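Local coordinates for protein serpin-12 (PDB 6CJ7) that probably inhibits serine proteases as a serpin and controls the prophenoloxidase activation system in larval hemolymph of Manduca sexta, at residues K86-K94 with P226-L234. Sequence-based numbering, arbitrary orientation.
Sequences KRNSRNILK and PFEYNEYSL
With OG between its backbone N and carbonyl carbon (chi1 71°), Ser89 reaches Glu231 while still accepting from the Asn91 backbone N as an ST turn; Glu231, extended beyond CG, brings its carboxylate up to meet it. Ser89 OG donates to Glu231 OE1 at 2.7 Å from the syn side, near the carboxylate plane. Asn91 ND2 gives Glu231 OE1 a second bond at 2.9 Å (N-H...O 163°) from well above that plane and makes a weak bond to Glu228 O. A water bridges Glu231 OE2 to Asn88 N. A leucine in place of Glu231 would probably leave the Ser89 hydroxyl and the Asn91 amide without their shared acceptor and the bridging water without its carboxylate partner. Glu228 holds Arg90 at two points: OE1 takes the Arg90 backbone N at 3.0 Å, and OE2 forms a salt bridge with Arg90 NH2 at the guanidinium edge, though the modelled separation is doubtfully short. The extended Arg87 chain runs counter to that of Glu231, Arg87 CG 3.6 Å from Glu231 OE2; its guanidinium makes an off-centre cation-pi contact with Tyr232, a weak NH1 bond to Tyr232 OH (3.0 Å), and a salt bridge through NH2 to Asp365. The contact ties the loop between helix 70-85 and strand 92-102 to the turn joining strands 220-226 and 232-239 of the serpin fold, with Phe173 of strand 165-174 meeting Phe227 and Tyr232 edge-to-face and strand 359-365 packing against both rings.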
loop_
_atom_site.group_PDB
_atom_site.type_symbol
_atom_site.label_atom_id
_atom_site.label_comp_id
_atom_site.label_asym_id
_atom_site.label_seq_id
_atom_site.Cartn_x
_atom_site.Cartn_y
_atom_site.Cartn_z
ATOM N N LYS A 86 1.935 15.208 10.929
ATOM C CA LYS A 86 2.098 15.667 12.305
ATOM C C LYS A 86 3.082 14.807 13.085
ATOM O O LYS A 86 3.535 15.230 14.153
ATOM C CB LYS A 86 0.764 15.662 13.049
ATOM C CG LYS A 86 -0.142 16.826 12.754
ATOM C CD LYS A 86 -1.187 16.957 13.848
ATOM C CE LYS A 86 -2.574 16.615 13.344
ATOM N NZ LYS A 86 -3.513 16.365 14.477
ATOM N N ARG A 87 3.406 13.619 12.585
ATOM C CA ARG A 87 4.186 12.666 13.360
ATOM C C ARG A 87 5.661 13.041 13.320
ATOM O O ARG A 87 6.219 13.298 12.246
ATOM C CB ARG A 87 3.955 11.253 12.831
ATOM C CG ARG A 87 2.542 10.746 13.136
ATOM C CD ARG A 87 2.147 9.468 12.401
ATOM N NE ARG A 87 0.776 9.113 12.760
ATOM C CZ ARG A 87 -0.115 8.582 11.924
ATOM N NH1 ARG A 87 0.215 8.309 10.663
ATOM N NH2 ARG A 87 -1.345 8.327 12.367
ATOM N N ASN A 88 6.284 13.083 14.510
ATOM C CA ASN A 88 7.703 13.394 14.695
ATOM C C ASN A 88 8.266 12.270 15.554
ATOM O O ASN A 88 8.478 12.433 16.752
ATOM C CB ASN A 88 7.908 14.772 15.355
ATOM C CG ASN A 88 7.738 15.917 14.375
ATOM O OD1 ASN A 88 8.357 15.933 13.309
ATOM N ND2 ASN A 88 6.901 16.885 14.733
ATOM N N SER A 89 8.488 11.118 14.935
ATOM C CA SER A 89 8.872 9.916 15.654
ATOM C C SER A 89 9.895 9.161 14.823
ATOM O O SER A 89 10.239 9.557 13.708
ATOM C CB SER A 89 7.660 9.019 15.921
ATOM O OG SER A 89 7.234 8.430 14.705
ATOM N N ARG A 90 10.366 8.045 15.367
ATOM C CA ARG A 90 11.293 7.218 14.610
ATOM C C ARG A 90 10.600 6.266 13.639
ATOM O O ARG A 90 11.292 5.490 12.962
ATOM C CB ARG A 90 12.180 6.435 15.580
ATOM C CG ARG A 90 13.283 7.300 16.228
ATOM C CD ARG A 90 13.987 6.614 17.365
ATOM N NE ARG A 90 13.114 6.419 18.517
ATOM C CZ ARG A 90 13.497 5.904 19.676
ATOM N NH1 ARG A 90 14.751 5.517 19.842
ATOM N NH2 ARG A 90 12.621 5.771 20.667
ATOM N N ASN A 91 9.269 6.278 13.555
ATOM C CA ASN A 91 8.586 5.538 12.505
ATOM C C ASN A 91 8.803 6.267 11.189
ATOM O O ASN A 91 8.496 7.458 11.078
ATOM C CB ASN A 91 7.089 5.411 12.795
ATOM C CG ASN A 91 6.800 4.643 14.068
ATOM O OD1 ASN A 91 7.414 3.605 14.319
ATOM N ND2 ASN A 91 5.874 5.152 14.887
ATOM N N ILE A 92 9.336 5.571 10.192
ATOM C CA ILE A 92 9.613 6.190 8.902
ATOM C C ILE A 92 8.525 5.773 7.919
ATOM O O ILE A 92 8.461 4.612 7.505
ATOM C CB ILE A 92 11.003 5.810 8.381
ATOM C CG1 ILE A 92 12.079 6.288 9.355
ATOM C CG2 ILE A 92 11.217 6.398 6.980
ATOM C CD1 ILE A 92 13.479 5.932 8.935
ATOM N N LEU A 93 7.670 6.717 7.532
ATOM C CA LEU A 93 6.714 6.510 6.453
ATOM C C LEU A 93 7.005 7.560 5.395
ATOM O O LEU A 93 6.903 8.762 5.673
ATOM C CB LEU A 93 5.267 6.604 6.948
ATOM C CG LEU A 93 4.155 6.507 5.896
ATOM C CD1 LEU A 93 4.101 5.101 5.303
ATOM C CD2 LEU A 93 2.808 6.870 6.509
ATOM N N LYS A 94 7.394 7.110 4.199
ATOM C CA LYS A 94 7.763 7.999 3.107
ATOM C C LYS A 94 6.833 7.734 1.936
ATOM O O LYS A 94 6.703 6.591 1.490
ATOM C CB LYS A 94 9.219 7.800 2.675
ATOM C CG LYS A 94 10.258 8.158 3.714
ATOM C CD LYS A 94 10.296 9.653 3.948
ATOM C CE LYS A 94 11.441 10.046 4.861
ATOM N NZ LYS A 94 11.530 11.528 4.999
ATOM N N PRO A 226 2.232 -2.963 18.185
ATOM C CA PRO A 226 2.265 -1.500 18.040
ATOM C C PRO A 226 3.652 -0.958 17.724
ATOM O O PRO A 226 4.678 -1.457 18.199
ATOM C CB PRO A 226 1.787 -0.993 19.410
ATOM C CG PRO A 226 1.320 -2.208 20.160
ATOM C CD PRO A 226 2.057 -3.373 19.588
ATOM N N PHE A 227 3.669 0.089 16.901
ATOM C CA PHE A 227 4.886 0.847 16.662
ATOM C C PHE A 227 4.940 2.028 17.636
ATOM O O PHE A 227 4.034 2.229 18.445
ATOM C CB PHE A 227 4.955 1.281 15.197
ATOM C CG PHE A 227 5.232 0.146 14.241
ATOM C CD1 PHE A 227 4.194 -0.469 13.544
ATOM C CD2 PHE A 227 6.540 -0.301 14.021
ATOM C CE1 PHE A 227 4.464 -1.512 12.638
ATOM C CE2 PHE A 227 6.811 -1.348 13.130
ATOM C CZ PHE A 227 5.771 -1.946 12.440
ATOM N N GLU A 228 6.023 2.806 17.555
ATOM C CA GLU A 228 6.307 3.854 18.537
ATOM C C GLU A 228 5.149 4.841 18.653
ATOM O O GLU A 228 4.576 5.269 17.647
ATOM C CB GLU A 228 7.594 4.600 18.144
ATOM C CG GLU A 228 8.339 5.194 19.326
ATOM C CD GLU A 228 9.528 6.077 18.950
ATOM O OE1 GLU A 228 9.639 6.508 17.787
ATOM O OE2 GLU A 228 10.360 6.348 19.843
ATOM N N TYR A 229 4.803 5.188 19.898
ATOM C CA TYR A 229 3.724 6.127 20.222
ATOM C C TYR A 229 2.365 5.645 19.715
ATOM O O TYR A 229 1.420 6.436 19.612
ATOM C CB TYR A 229 4.032 7.534 19.694
ATOM C CG TYR A 229 5.384 8.043 20.136
ATOM C CD1 TYR A 229 5.683 8.173 21.488
ATOM C CD2 TYR A 229 6.360 8.387 19.217
ATOM C CE1 TYR A 229 6.921 8.631 21.911
ATOM C CE2 TYR A 229 7.607 8.852 19.630
ATOM C CZ TYR A 229 7.880 8.965 20.976
ATOM O OH TYR A 229 9.115 9.420 21.391
ATOM N N ASN A 230 2.260 4.345 19.441
ATOM C CA ASN A 230 1.064 3.711 18.887
ATOM C C ASN A 230 0.547 4.446 17.653
ATOM O O ASN A 230 -0.656 4.498 17.408
ATOM C CB ASN A 230 -0.041 3.581 19.937
ATOM C CG ASN A 230 -1.032 2.476 19.590
ATOM O OD1 ASN A 230 -0.646 1.428 19.068
ATOM N ND2 ASN A 230 -2.309 2.713 19.858
ATOM N N GLU A 231 1.462 4.997 16.853
ATOM C CA GLU A 231 1.054 5.687 15.630
ATOM C C GLU A 231 0.552 4.700 14.593
ATOM O O GLU A 231 -0.403 4.985 13.856
ATOM C CB GLU A 231 2.230 6.482 15.066
ATOM C CG GLU A 231 2.591 7.670 15.936
ATOM C CD GLU A 231 3.889 8.325 15.535
ATOM O OE1 GLU A 231 4.621 7.730 14.696
ATOM O OE2 GLU A 231 4.178 9.416 16.078
ATOM N N TYR A 232 1.189 3.536 14.530
ATOM C CA TYR A 232 0.875 2.486 13.577
ATOM C C TYR A 232 0.841 1.157 14.314
ATOM O O TYR A 232 1.425 1.007 15.388
ATOM C CB TYR A 232 1.913 2.388 12.435
ATOM C CG TYR A 232 2.189 3.713 11.761
ATOM C CD1 TYR A 232 1.405 4.148 10.698
ATOM C CD2 TYR A 232 3.238 4.520 12.186
ATOM C CE1 TYR A 232 1.653 5.372 10.095
ATOM C CE2 TYR A 232 3.486 5.741 11.600
ATOM C CZ TYR A 232 2.702 6.155 10.539
ATOM O OH TYR A 232 2.957 7.372 9.945
ATOM N N SER A 233 0.206 0.169 13.687
ATOM C CA SER A 233 0.256 -1.209 14.157
ATOM C C SER A 233 0.568 -2.118 12.986
ATOM O O SER A 233 0.125 -1.872 11.868
ATOM C CB SER A 233 -1.082 -1.670 14.751
ATOM O OG SER A 233 -1.509 -0.824 15.804
ATOM N N LEU A 234 1.311 -3.189 13.256
ATOM C CA LEU A 234 1.374 -4.315 12.335
ATOM C C LEU A 234 0.379 -5.354 12.832
ATOM O O LEU A 234 0.521 -5.884 13.943
ATOM C CB LEU A 234 2.777 -4.912 12.211
ATOM C CG LEU A 234 2.919 -5.827 10.981
ATOM C CD1 LEU A 234 2.960 -5.003 9.691
ATOM C CD2 LEU A 234 4.156 -6.713 11.133
HETATM O O HOH W 1 5.280 11.880 16.403
HETATM O O HOH W 2 5.294 8.547 10.332
#